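Local coordinates for protein peroxinectin A (Dictyostelium discoideum, PDB 6ERC) that uses hydrogen peroxide and a heme group to oxidise phenolic donors, and also acts as a peroxidase on iodide and thiocyanate, at residues I43-S48 with N425-V430; P47-S52 with Q102-A107; I265-Y270 with F463-G468; S277-T282 with I457-F462. One frame throughout, in Å; residues are numbered along the deposited sequence.

The four contacts form two clusters within one mainly helical animal heme peroxidase fold. Interactions 1 and 2 lie about 15 Å apart between centres and share P47 and S48: the first joins the loop leading into helix 48-56 to the end of helix 417-426, 377 residues on, the second the first turns of helix 48-56 to residues 102-107, 50 residues on. Interactions 3 and 4, centres about 6 Å apart, both use helix 452-467, with 4 nested inside the loop closed by 3. Interaction 2 closes before 3 opens, while 1 crosses 3 and 4. The clusters are about 33 to 39 Å apart between centres; the second packs helix 247-275 and its following loop on helix 452-467, nearer the heme.

Interaction 1. Residues I43-S48 with N425-V430; sequences ITNQPS and NAYKSV
With CG anti to the carbonyl carbon in both N45 and Q46 (chi1 -56° in Q46), the two consecutive side chains lean across to the end of helix 417-426, each with a different task. Q46 runs on extended beyond CG and brings NE2 to the carbonyl of A426, 3.2 Å from NE2 to O. The bond is nearly straight, 169° at the hydrogen, and the acceptor lies close to the plane of the Q46 amide; seen from A426, however, the donor is tilted out of the carbonyl plane. A water that donates to N425 OD1 also lies near Q46 NE2, in a weak bond, and so extends the link by one residue.

N45 meets Y427 instead. Its OD1 lies at the ring edge, 3.7 Å from Y427 CD1, and the amide and ring planes stand 79° apart, so this is packing at about a right angle. The polar ends of both residues are held elsewhere: N45 ND2 by the carbonyl of D432, Y427 OH by D434. Y427 is buried and also rests on I51 and I55 of helix 48-56.

Y427 is the first residue to leave helical geometry, and A426 O belongs to the last turn. A glutamine side chain thus hydrogen-bonds a carbonyl in that turn, where the loop before helix 48-56 meets the C-terminal end of helix 417-426 in the animal heme peroxidase fold.

Interaction 2. Residues P47-S52 with Q102-A107; sequences PSRAIS and QYFDPA
The guanidinium of R49 meets F104 and Y103 at the point where helix 48-56 of the animal heme peroxidase fold packs on the loop between strands 91-96 and 113-124. The tight part is the arginine's flat end. F104 presents its ring edge to one face of the guanidinium, with CE2 over its centre, and the two planes are 75° apart. Y103 comes from another direction, at the guanidinium edge, and its plane is turned 87° from that of R49. The arginine gets there with CG anti to the backbone N (chi1 176°), while a bend at chi2 turns the chain along the helix, toward F104 and Y103.

Charge and hydrogen bonding hold the head in place: NH1 forms a salt bridge with D378, NE another with D101, and NH2 a hydrogen bond with N366. D101 also accepts from the backbone N of Y103 and F104, so the same carboxylate shapes the loop and positions the arginine.

The loose side is the rest of the loop. Beyond F104 it swings away from helix 48-56, and P106 and A107 are solvent-exposed. Back at the tight end, a single nitrogen touches both aromatics: R49 NH2 is 3.4 Å from F104 CE2 and 3.5 Å from Y103 CD1.

Interaction 3. Residues I265-Y270 with F463-G468; sequences ITYDEY and FRTRAG
Y267 and R466 bury most of the surface in this contact, with T465 adding a polar point at the end of the tyrosine. The Y267 ring reaches from helix 247-275 toward helix 452-467 and lies against the R466 side chain: Y267 CE2 is 3.6 Å from R466 CB. Farther out, R466 NH1 comes within 3.6 Å of Y267 CD2. CG of R466 is anti to its backbone N (chi1 171°), while the bend at chi3 brings the guanidinium back beside the ring, the two planes 33° apart. Its NH2 is hydrogen-bonded to the carbonyl of P279, and W472 packs edge-to-face on Y267.

In the animal heme peroxidase fold this is a buried side-chain contact between two helices, with Y267 CA and R466 CA 9.0 Å apart. Helix 247-275 widens into a pi-type turn at 266-270, where both E269 N and Y270 N bond to I265 O, and three residues after Y267, Y270 touches the heme.

The tyrosine hydroxyl is held at the far helix. Its stronger partner is the carbonyl of F462, while T465 OG1 lies 3.2 Å from Y267 OH, a possible hydrogen bond, because the T465 proton has another acceptor within reach.

Interaction 4. Residues S277-T282 with I457-F462; sequences SFPSYT and IIYEQF
Aromatic packing dominates where F278 meets Y459, as the loop after helix 247-275 packs on helix 452-467 of the animal heme peroxidase fold. The two rings are 5.3 Å apart between centroids with planes at 48°, an oblique pairing. CG is anti to the backbone N in both, at chi1 -158° for F278 and -178° for Y459, and the two rings converge from backbones whose CA atoms are 8.3 Å apart. Beyond the pair, F278 also meets Y267, which belongs to helix 247-275.

Apolar contacts extend the patch. The outer end of F278 reaches the next turn of the helix, its CZ 4.2 Å from F462 CB. F462 is buried, its ring leading away from the loop and edge-to-face with F296, and its side chain is about 9 Å from the heme. P279 packs against the hydroxyl end of Y459, with P279 CD 3.8 Å from Y459 CE2, and the same proline carbon lies above one face of the F278 ring, offset toward the rim.

A polar atom also takes part in this packing, for the tyrosine hydroxyl meets the proline ring, with P279 CG 3.3 Å from Y459 OH.

Interaction 1. Residues I43-S48 with N425-V430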
loop_
_atom_site.group_PDB
_atom_site.type_symbol
_atom_site.label_atom_id
_atom_site.label_comp_id
_atom_site.label_asym_id
_atom_site.label_seq_id
_atom_site.Cartn_x
_atom_site.Cartn_y
_atom_site.Cartn_z
ATOM N N ILE A 43 -23.628 3.812 -12.666
ATOM C CA ILE A 43 -23.168 5.032 -12.011
ATOM C C ILE A 43 -23.922 6.203 -12.621
ATOM O O ILE A 43 -23.909 6.387 -13.844
ATOM C CB ILE A 43 -21.649 5.222 -12.161
ATOM C CG1 ILE A 43 -20.894 3.986 -11.661
ATOM C CG2 ILE A 43 -21.188 6.474 -11.418
ATOM C CD1 ILE A 43 -21.116 3.662 -10.199
ATOM N N THR A 44 -24.576 6.996 -11.772
ATOM C CA THR A 44 -25.238 8.214 -12.222
ATOM C C THR A 44 -24.358 9.449 -12.080
ATOM O O THR A 44 -24.628 10.461 -12.737
ATOM C CB THR A 44 -26.543 8.439 -11.447
ATOM O OG1 THR A 44 -26.266 8.516 -10.043
ATOM C CG2 THR A 44 -27.528 7.307 -11.706
ATOM N N ASN A 45 -23.325 9.392 -11.238
ATOM C CA ASN A 45 -22.388 10.496 -11.098
ATOM C C ASN A 45 -21.536 10.627 -12.359
ATOM O O ASN A 45 -21.631 9.832 -13.297
ATOM C CB ASN A 45 -21.503 10.291 -9.870
ATOM C CG ASN A 45 -22.181 10.706 -8.584
ATOM O OD1 ASN A 45 -22.913 11.691 -8.547
ATOM N ND2 ASN A 45 -21.928 9.964 -7.516
ATOM N N GLN A 46 -20.682 11.645 -12.375
ATOM C CA GLN A 46 -19.819 11.861 -13.523
ATOM C C GLN A 46 -18.775 10.748 -13.616
ATOM O O GLN A 46 -18.434 10.123 -12.608
ATOM C CB GLN A 46 -19.124 13.216 -13.422
ATOM C CG GLN A 46 -20.082 14.385 -13.269
ATOM C CD GLN A 46 -19.462 15.705 -13.665
ATOM O OE1 GLN A 46 -19.037 15.887 -14.806
ATOM N NE2 GLN A 46 -19.408 16.638 -12.724
ATOM N N PRO A 47 -18.254 10.480 -14.814
ATOM C CA PRO A 47 -17.233 9.434 -14.952
ATOM C C PRO A 47 -15.996 9.735 -14.116
ATOM O O PRO A 47 -15.776 10.858 -13.657
ATOM C CB PRO A 47 -16.907 9.444 -16.450
ATOM C CG PRO A 47 -18.087 10.079 -17.095
ATOM C CD PRO A 47 -18.603 11.079 -16.111
ATOM N N SER A 48 -15.171 8.699 -13.934
ATOM C CA SER A 48 -14.007 8.810 -13.056
ATOM C C SER A 48 -13.059 9.908 -13.528
ATOM O O SER A 48 -12.630 10.755 -12.736
ATOM C CB SER A 48 -13.279 7.467 -12.983
ATOM O OG SER A 48 -14.141 6.446 -12.511
ATOM N N ASN A 425 -19.136 21.481 -7.873
ATOM C CA ASN A 425 -18.972 21.297 -9.310
ATOM C C ASN A 425 -19.024 19.820 -9.691
ATOM O O ASN A 425 -19.569 19.465 -10.743
ATOM C CB ASN A 425 -17.649 21.920 -9.759
ATOM C CG ASN A 425 -17.520 22.008 -11.270
ATOM O OD1 ASN A 425 -18.314 21.427 -12.013
ATOM N ND2 ASN A 425 -16.506 22.735 -11.734
ATOM N N ALA A 426 -18.464 18.946 -8.851
ATOM C CA ALA A 426 -18.401 17.526 -9.183
ATOM C C ALA A 426 -19.710 16.810 -8.875
ATOM O O ALA A 426 -20.142 15.947 -9.647
ATOM C CB ALA A 426 -17.249 16.860 -8.425
ATOM N N TYR A 427 -20.346 17.144 -7.757
ATOM C CA TYR A 427 -21.572 16.494 -7.326
ATOM C C TYR A 427 -22.661 17.535 -7.106
ATOM O O TYR A 427 -22.383 18.678 -6.730
ATOM C CB TYR A 427 -21.355 15.703 -6.033
ATOM C CG TYR A 427 -20.178 14.761 -6.085
ATOM C CD1 TYR A 427 -20.310 13.485 -6.611
ATOM C CD2 TYR A 427 -18.939 15.148 -5.604
ATOM C CE1 TYR A 427 -19.237 12.621 -6.659
ATOM C CE2 TYR A 427 -17.860 14.291 -5.645
ATOM C CZ TYR A 427 -18.014 13.029 -6.173
ATOM O OH TYR A 427 -16.940 12.173 -6.217
ATOM N N LYS A 428 -23.908 17.129 -7.341
ATOM C CA LYS A 428 -25.038 18.013 -7.095
ATOM C C LYS A 428 -25.584 17.884 -5.681
ATOM O O LYS A 428 -26.264 18.801 -5.209
ATOM C CB LYS A 428 -26.156 17.741 -8.111
ATOM C CG LYS A 428 -26.834 16.390 -7.968
ATOM C CD LYS A 428 -27.692 16.081 -9.190
ATOM C CE LYS A 428 -28.491 14.796 -9.012
ATOM N NZ LYS A 428 -29.585 14.945 -8.008
ATOM N N SER A 429 -25.288 16.784 -4.993
ATOM C CA SER A 429 -25.711 16.589 -3.614
ATOM C C SER A 429 -24.562 15.998 -2.811
ATOM O O SER A 429 -23.681 15.330 -3.359
ATOM C CB SER A 429 -26.934 15.668 -3.527
ATOM O OG SER A 429 -27.271 15.398 -2.178
ATOM N N VAL A 430 -24.576 16.253 -1.500
ATOM C CA VAL A 430 -23.582 15.640 -0.624
ATOM C C VAL A 430 -23.758 14.128 -0.607
ATOM O O VAL A 430 -22.779 13.375 -0.545
ATOM C CB VAL A 430 -23.660 16.234 0.797
ATOM C CG1 VAL A 430 -23.301 17.712 0.782
ATOM C CG2 VAL A 430 -25.037 16.008 1.415
HETATM O O HOH W 1 -18.812 19.581 -14.365
#

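Interaction 2. Residues P47-S52 with Q102-A107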
loop_
_atom_site.group_PDB
_atom_site.type_symbol
_atom_site.label_atom_id
_atom_site.label_comp_id
_atom_site.label_asym_id
_atom_site.label_seq_id
_atom_site.Cartn_x
_atom_site.Cartn_y
_atom_site.Cartn_z
ATOM N N PRO A 47 -18.254 10.480 -14.814
ATOM C CA PRO A 47 -17.233 9.434 -14.952
ATOM C C PRO A 47 -15.996 9.735 -14.116
ATOM O O PRO A 47 -15.776 10.858 -13.657
ATOM C CB PRO A 47 -16.907 9.444 -16.450
ATOM C CG PRO A 47 -18.087 10.079 -17.095
ATOM C CD PRO A 47 -18.603 11.079 -16.111
ATOM N N SER A 48 -15.171 8.699 -13.934
ATOM C CA SER A 48 -14.007 8.810 -13.056
ATOM C C SER A 48 -13.059 9.908 -13.528
ATOM O O SER A 48 -12.630 10.755 -12.736
ATOM C CB SER A 48 -13.279 7.467 -12.983
ATOM O OG SER A 48 -14.141 6.446 -12.511
ATOM N N ARG A 49 -12.722 9.912 -14.820
ATOM C CA ARG A 49 -11.758 10.886 -15.321
ATOM C C ARG A 49 -12.274 12.314 -15.183
ATOM O O ARG A 49 -11.479 13.249 -15.041
ATOM C CB ARG A 49 -11.415 10.577 -16.779
ATOM C CG ARG A 49 -10.484 11.586 -17.446
ATOM C CD ARG A 49 -9.188 11.795 -16.675
ATOM N NE ARG A 49 -8.303 12.726 -17.369
ATOM C CZ ARG A 49 -7.194 13.248 -16.851
ATOM N NH1 ARG A 49 -6.815 12.942 -15.617
ATOM N NH2 ARG A 49 -6.463 14.087 -17.572
ATOM N N ALA A 50 -13.593 12.504 -15.227
ATOM C CA ALA A 50 -14.152 13.831 -14.995
ATOM C C ALA A 50 -13.962 14.246 -13.542
ATOM O O ALA A 50 -13.470 15.344 -13.258
ATOM C CB ALA A 50 -15.631 13.854 -15.380
ATOM N N ILE A 51 -14.342 13.375 -12.604
ATOM C CA ILE A 51 -14.121 13.665 -11.191
ATOM C C ILE A 51 -12.645 13.927 -10.929
ATOM O O ILE A 51 -12.294 14.760 -10.084
ATOM C CB ILE A 51 -14.648 12.511 -10.314
ATOM C CG1 ILE A 51 -16.150 12.297 -10.527
ATOM C CG2 ILE A 51 -14.352 12.780 -8.846
ATOM C CD1 ILE A 51 -17.031 13.450 -10.072
ATOM N N SER A 52 -11.761 13.224 -11.639
ATOM C CA SER A 52 -10.328 13.449 -11.475
ATOM C C SER A 52 -9.953 14.871 -11.870
ATOM O O SER A 52 -9.248 15.569 -11.132
ATOM C CB SER A 52 -9.543 12.433 -12.307
ATOM O OG SER A 52 -8.148 12.646 -12.193
ATOM N N GLN A 102 -7.335 17.457 -22.482
ATOM C CA GLN A 102 -6.024 17.939 -22.904
ATOM C C GLN A 102 -4.921 16.911 -22.683
ATOM O O GLN A 102 -3.892 16.973 -23.363
ATOM C CB GLN A 102 -5.679 19.233 -22.164
ATOM C CG GLN A 102 -6.661 20.370 -22.399
ATOM C CD GLN A 102 -6.778 20.744 -23.863
ATOM O OE1 GLN A 102 -5.796 20.710 -24.601
ATOM N NE2 GLN A 102 -7.987 21.095 -24.292
ATOM N N TYR A 103 -5.105 15.969 -21.757
ATOM C CA TYR A 103 -4.072 14.984 -21.464
ATOM C C TYR A 103 -4.272 13.660 -22.188
ATOM O O TYR A 103 -3.291 12.938 -22.397
ATOM C CB TYR A 103 -4.002 14.719 -19.953
ATOM C CG TYR A 103 -3.648 15.946 -19.143
ATOM C CD1 TYR A 103 -4.634 16.820 -18.700
ATOM C CD2 TYR A 103 -2.328 16.235 -18.831
ATOM C CE1 TYR A 103 -4.312 17.945 -17.965
ATOM C CE2 TYR A 103 -1.998 17.355 -18.097
ATOM C CZ TYR A 103 -2.992 18.206 -17.667
ATOM O OH TYR A 103 -2.664 19.323 -16.937
ATOM N N PHE A 104 -5.505 13.323 -22.579
ATOM C CA PHE A 104 -5.764 12.027 -23.192
ATOM C C PHE A 104 -6.673 12.103 -24.415
ATOM O O PHE A 104 -7.056 11.051 -24.944
ATOM C CB PHE A 104 -6.374 11.069 -22.160
ATOM C CG PHE A 104 -5.498 10.832 -20.962
ATOM C CD1 PHE A 104 -4.363 10.043 -21.062
ATOM C CD2 PHE A 104 -5.810 11.394 -19.735
ATOM C CE1 PHE A 104 -3.555 9.821 -19.962
ATOM C CE2 PHE A 104 -5.004 11.177 -18.631
ATOM C CZ PHE A 104 -3.875 10.388 -18.745
ATOM N N ASP A 105 -7.030 13.298 -24.888
ATOM C CA ASP A 105 -7.871 13.411 -26.074
ATOM C C ASP A 105 -7.874 14.842 -26.600
ATOM O O ASP A 105 -8.942 15.450 -26.750
ATOM C CB ASP A 105 -9.298 12.961 -25.760
ATOM C CG ASP A 105 -10.179 12.920 -26.993
ATOM O OD1 ASP A 105 -9.640 12.718 -28.100
ATOM O OD2 ASP A 105 -11.406 13.108 -26.857
ATOM N N PRO A 106 -6.707 15.415 -26.901
ATOM C CA PRO A 106 -6.690 16.804 -27.380
ATOM C C PRO A 106 -7.333 16.978 -28.744
ATOM O O PRO A 106 -7.842 18.065 -29.041
ATOM C CB PRO A 106 -5.192 17.143 -27.408
ATOM C CG PRO A 106 -4.518 15.826 -27.582
ATOM C CD PRO A 106 -5.357 14.830 -26.841
ATOM N N ALA A 107 -7.326 15.942 -29.582
ATOM C CA ALA A 107 -7.957 16.008 -30.894
ATOM C C ALA A 107 -9.474 15.912 -30.824
ATOM O O ALA A 107 -10.127 15.942 -31.871
ATOM C CB ALA A 107 -7.423 14.893 -31.795
#

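Interaction 3. Residues I265-Y270 with F463-G468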
loop_
_atom_site.group_PDB
_atom_site.type_symbol
_atom_site.label_atom_id
_atom_site.label_comp_id
_atom_site.label_asym_id
_atom_site.label_seq_id
_atom_site.Cartn_x
_atom_site.Cartn_y
_atom_site.Cartn_z
ATOM N N ILE A 265 7.598 -1.488 13.725
ATOM C CA ILE A 265 7.656 -0.159 13.122
ATOM C C ILE A 265 6.254 0.327 12.777
ATOM O O ILE A 265 5.942 1.517 12.908
ATOM C CB ILE A 265 8.574 -0.175 11.884
ATOM C CG1 ILE A 265 10.034 -0.331 12.316
ATOM C CG2 ILE A 265 8.396 1.100 11.055
ATOM C CD1 ILE A 265 10.983 -0.631 11.184
ATOM N N THR A 266 5.387 -0.582 12.333
ATOM C CA THR A 266 4.034 -0.190 11.960
ATOM C C THR A 266 3.257 0.323 13.169
ATOM O O THR A 266 2.653 1.400 13.117
ATOM C CB THR A 266 3.311 -1.373 11.313
ATOM O OG1 THR A 266 4.018 -1.775 10.132
ATOM C CG2 THR A 266 1.881 -1.000 10.939
ATOM N N TYR A 267 3.267 -0.429 14.269
ATOM C CA TYR A 267 2.398 -0.132 15.400
ATOM C C TYR A 267 3.048 0.738 16.468
ATOM O O TYR A 267 2.335 1.248 17.339
ATOM C CB TYR A 267 1.912 -1.431 16.044
ATOM C CG TYR A 267 0.833 -2.128 15.247
ATOM C CD1 TYR A 267 1.107 -2.673 14.000
ATOM C CD2 TYR A 267 -0.457 -2.243 15.742
ATOM C CE1 TYR A 267 0.125 -3.308 13.269
ATOM C CE2 TYR A 267 -1.444 -2.880 15.018
ATOM C CZ TYR A 267 -1.147 -3.411 13.783
ATOM O OH TYR A 267 -2.125 -4.049 13.056
ATOM N N ASP A 268 4.368 0.915 16.438
ATOM C CA ASP A 268 5.035 1.818 17.368
ATOM C C ASP A 268 5.405 3.152 16.740
ATOM O O ASP A 268 5.498 4.154 17.456
ATOM C CB ASP A 268 6.303 1.169 17.937
ATOM C CG ASP A 268 6.005 0.124 18.999
ATOM O OD1 ASP A 268 4.813 -0.124 19.284
ATOM O OD2 ASP A 268 6.968 -0.444 19.558
ATOM N N GLU A 269 5.608 3.192 15.424
ATOM C CA GLU A 269 6.005 4.412 14.734
ATOM C C GLU A 269 4.979 4.875 13.712
ATOM O O GLU A 269 4.527 6.023 13.775
ATOM C CB GLU A 269 7.367 4.207 14.050
ATOM C CG GLU A 269 8.527 4.080 15.017
ATOM C CD GLU A 269 9.858 3.899 14.311
ATOM O OE1 GLU A 269 10.153 2.768 13.869
ATOM O OE2 GLU A 269 10.608 4.891 14.191
ATOM N N TYR A 270 4.586 4.011 12.773
ATOM C CA TYR A 270 3.755 4.451 11.656
ATOM C C TYR A 270 2.364 4.862 12.125
ATOM O O TYR A 270 1.915 5.985 11.868
ATOM C CB TYR A 270 3.660 3.345 10.602
ATOM C CG TYR A 270 2.863 3.750 9.383
ATOM C CD1 TYR A 270 3.435 4.525 8.381
ATOM C CD2 TYR A 270 1.540 3.364 9.236
ATOM C CE1 TYR A 270 2.712 4.899 7.270
ATOM C CE2 TYR A 270 0.807 3.736 8.125
ATOM C CZ TYR A 270 1.401 4.503 7.147
ATOM O OH TYR A 270 0.680 4.880 6.040
ATOM N N PHE A 463 -6.494 -2.793 14.167
ATOM C CA PHE A 463 -6.834 -3.495 15.396
ATOM C C PHE A 463 -7.004 -4.984 15.135
ATOM O O PHE A 463 -6.580 -5.820 15.942
ATOM C CB PHE A 463 -8.108 -2.916 16.004
ATOM C CG PHE A 463 -8.501 -3.559 17.299
ATOM C CD1 PHE A 463 -9.313 -4.679 17.315
ATOM C CD2 PHE A 463 -8.052 -3.046 18.503
ATOM C CE1 PHE A 463 -9.674 -5.272 18.506
ATOM C CE2 PHE A 463 -8.409 -3.634 19.697
ATOM C CZ PHE A 463 -9.222 -4.750 19.698
ATOM N N ARG A 464 -7.614 -5.337 14.002
ATOM C CA ARG A 464 -7.895 -6.737 13.718
ATOM C C ARG A 464 -6.653 -7.481 13.240
ATOM O O ARG A 464 -6.411 -8.615 13.670
ATOM C CB ARG A 464 -9.023 -6.847 12.692
ATOM C CG ARG A 464 -10.390 -6.508 13.270
ATOM C CD ARG A 464 -11.518 -6.739 12.278
ATOM N NE ARG A 464 -11.464 -5.812 11.150
ATOM C CZ ARG A 464 -10.965 -6.095 9.950
ATOM N NH1 ARG A 464 -10.972 -5.169 9.001
ATOM N NH2 ARG A 464 -10.465 -7.293 9.688
ATOM N N THR A 465 -5.849 -6.874 12.363
ATOM C CA THR A 465 -4.664 -7.570 11.868
ATOM C C THR A 465 -3.598 -7.762 12.943
ATOM O O THR A 465 -2.632 -8.491 12.702
ATOM C CB THR A 465 -4.055 -6.835 10.670
ATOM O OG1 THR A 465 -4.084 -5.422 10.894
ATOM C CG2 THR A 465 -4.817 -7.180 9.393
ATOM N N ARG A 466 -3.746 -7.130 14.105
ATOM C CA ARG A 466 -2.935 -7.437 15.276
ATOM C C ARG A 466 -3.624 -8.431 16.203
ATOM O O ARG A 466 -3.025 -9.437 16.593
ATOM C CB ARG A 466 -2.609 -6.151 16.046
ATOM C CG ARG A 466 -1.956 -6.389 17.398
ATOM C CD ARG A 466 -1.385 -5.110 17.993
ATOM N NE ARG A 466 -2.397 -4.315 18.684
ATOM C CZ ARG A 466 -2.156 -3.159 19.298
ATOM N NH1 ARG A 466 -0.931 -2.647 19.312
ATOM N NH2 ARG A 466 -3.140 -2.508 19.902
ATOM N N ALA A 467 -4.885 -8.168 16.556
ATOM C CA ALA A 467 -5.592 -9.027 17.500
ATOM C C ALA A 467 -5.899 -10.394 16.905
ATOM O O ALA A 467 -5.893 -11.397 17.629
ATOM C CB ALA A 467 -6.882 -8.345 17.954
ATOM N N GLY A 468 -6.173 -10.458 15.606
ATOM C CA GLY A 468 -6.462 -11.718 14.954
ATOM C C GLY A 468 -5.252 -12.496 14.495
ATOM O O GLY A 468 -5.404 -13.546 13.866
#

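Interaction 4. Residues S277-T282 with I457-F462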
loop_
_atom_site.group_PDB
_atom_site.type_symbol
_atom_site.label_atom_id
_atom_site.label_comp_id
_atom_site.label_asym_id
_atom_site.label_seq_id
_atom_site.Cartn_x
_atom_site.Cartn_y
_atom_site.Cartn_z
ATOM N N SER A 277 -1.944 8.250 17.939
ATOM C CA SER A 277 -1.547 7.261 18.932
ATOM C C SER A 277 -2.112 5.913 18.498
ATOM O O SER A 277 -2.617 5.766 17.380
ATOM C CB SER A 277 -2.033 7.656 20.331
ATOM O OG SER A 277 -3.442 7.555 20.426
ATOM N N PHE A 278 -2.021 4.926 19.384
ATOM C CA PHE A 278 -2.656 3.634 19.155
ATOM C C PHE A 278 -2.646 2.836 20.453
ATOM O O PHE A 278 -1.627 2.811 21.153
ATOM C CB PHE A 278 -1.947 2.860 18.043
ATOM C CG PHE A 278 -2.806 1.811 17.396
ATOM C CD1 PHE A 278 -3.775 2.167 16.472
ATOM C CD2 PHE A 278 -2.648 0.474 17.713
ATOM C CE1 PHE A 278 -4.572 1.206 15.876
ATOM C CE2 PHE A 278 -3.443 -0.493 17.119
ATOM C CZ PHE A 278 -4.405 -0.125 16.200
ATOM N N PRO A 279 -3.747 2.175 20.814
ATOM C CA PRO A 279 -3.773 1.440 22.080
ATOM C C PRO A 279 -2.753 0.313 22.099
ATOM O O PRO A 279 -2.268 -0.153 21.066
ATOM C CB PRO A 279 -5.207 0.900 22.151
ATOM C CG PRO A 279 -5.648 0.838 20.737
ATOM C CD PRO A 279 -5.013 2.021 20.077
ATOM N N SER A 280 -2.433 -0.127 23.310
ATOM C CA SER A 280 -1.467 -1.194 23.499
ATOM C C SER A 280 -2.108 -2.555 23.250
ATOM O O SER A 280 -3.310 -2.747 23.449
ATOM C CB SER A 280 -0.889 -1.124 24.911
ATOM O OG SER A 280 -1.915 -0.904 25.863
ATOM N N TYR A 281 -1.282 -3.500 22.802
ATOM C CA TYR A 281 -1.744 -4.852 22.507
ATOM C C TYR A 281 -2.445 -5.458 23.716
ATOM O O TYR A 281 -2.018 -5.273 24.858
ATOM C CB TYR A 281 -0.550 -5.716 22.089
ATOM C CG TYR A 281 -0.875 -7.122 21.634
ATOM C CD1 TYR A 281 -1.737 -7.349 20.571
ATOM C CD2 TYR A 281 -0.286 -8.223 22.244
ATOM C CE1 TYR A 281 -2.021 -8.636 20.142
ATOM C CE2 TYR A 281 -0.561 -9.509 21.822
ATOM C CZ TYR A 281 -1.430 -9.711 20.772
ATOM O OH TYR A 281 -1.708 -10.992 20.350
ATOM N N THR A 282 -3.539 -6.180 23.460
ATOM C CA THR A 282 -4.329 -6.805 24.517
ATOM C C THR A 282 -4.409 -8.322 24.383
ATOM O O THR A 282 -5.258 -8.945 25.033
ATOM C CB THR A 282 -5.747 -6.228 24.541
ATOM O OG1 THR A 282 -6.380 -6.462 23.277
ATOM C CG2 THR A 282 -5.717 -4.737 24.829
ATOM N N ILE A 457 -11.836 3.879 9.628
ATOM C CA ILE A 457 -11.629 2.667 8.841
ATOM C C ILE A 457 -10.228 2.113 9.074
ATOM O O ILE A 457 -10.038 0.896 9.198
ATOM C CB ILE A 457 -11.889 2.953 7.350
ATOM C CG1 ILE A 457 -13.331 3.425 7.141
ATOM C CG2 ILE A 457 -11.623 1.708 6.506
ATOM C CD1 ILE A 457 -13.574 4.092 5.806
ATOM N N ILE A 458 -9.225 2.990 9.137
ATOM C CA ILE A 458 -7.856 2.537 9.345
ATOM C C ILE A 458 -7.690 1.983 10.756
ATOM O O ILE A 458 -7.108 0.911 10.958
ATOM C CB ILE A 458 -6.865 3.680 9.064
ATOM C CG1 ILE A 458 -6.924 4.074 7.587
ATOM C CG2 ILE A 458 -5.447 3.262 9.436
ATOM C CD1 ILE A 458 -6.227 5.380 7.269
ATOM N N TYR A 459 -8.196 2.711 11.754
ATOM C CA TYR A 459 -8.123 2.223 13.126
ATOM C C TYR A 459 -8.752 0.844 13.246
ATOM O O TYR A 459 -8.207 -0.042 13.917
ATOM C CB TYR A 459 -8.818 3.208 14.068
ATOM C CG TYR A 459 -8.760 2.813 15.528
ATOM C CD1 TYR A 459 -9.639 1.873 16.051
ATOM C CD2 TYR A 459 -7.832 3.387 16.384
ATOM C CE1 TYR A 459 -9.591 1.511 17.381
ATOM C CE2 TYR A 459 -7.777 3.031 17.719
ATOM C CZ TYR A 459 -8.658 2.093 18.212
ATOM O OH TYR A 459 -8.606 1.734 19.541
ATOM N N GLU A 460 -9.894 0.639 12.589
ATOM C CA GLU A 460 -10.623 -0.615 12.737
ATOM C C GLU A 460 -9.866 -1.774 12.101
ATOM O O GLU A 460 -9.895 -2.898 12.616
ATOM C CB GLU A 460 -12.018 -0.471 12.128
ATOM C CG GLU A 460 -12.993 -1.575 12.518
ATOM C CD GLU A 460 -12.859 -2.824 11.665
ATOM O OE1 GLU A 460 -12.304 -2.733 10.549
ATOM O OE2 GLU A 460 -13.310 -3.899 12.113
ATOM N N GLN A 461 -9.176 -1.523 10.986
ATOM C CA GLN A 461 -8.453 -2.591 10.306
ATOM C C GLN A 461 -7.259 -3.058 11.132
ATOM O O GLN A 461 -7.129 -4.248 11.444
ATOM C CB GLN A 461 -7.994 -2.118 8.925
ATOM C CG GLN A 461 -7.218 -3.167 8.146
ATOM C CD GLN A 461 -8.024 -4.425 7.915
ATOM O OE1 GLN A 461 -8.978 -4.431 7.139
ATOM N NE2 GLN A 461 -7.650 -5.498 8.596
ATOM N N PHE A 462 -6.369 -2.133 11.492
ATOM C CA PHE A 462 -5.127 -2.527 12.144
ATOM C C PHE A 462 -5.353 -3.084 13.543
ATOM O O PHE A 462 -4.487 -3.797 14.060
ATOM C CB PHE A 462 -4.162 -1.345 12.183
ATOM C CG PHE A 462 -3.513 -1.062 10.859
ATOM C CD1 PHE A 462 -2.644 -1.978 10.291
ATOM C CD2 PHE A 462 -3.773 0.114 10.178
ATOM C CE1 PHE A 462 -2.047 -1.727 9.072
ATOM C CE2 PHE A 462 -3.176 0.370 8.960
ATOM C CZ PHE A 462 -2.312 -0.550 8.408
#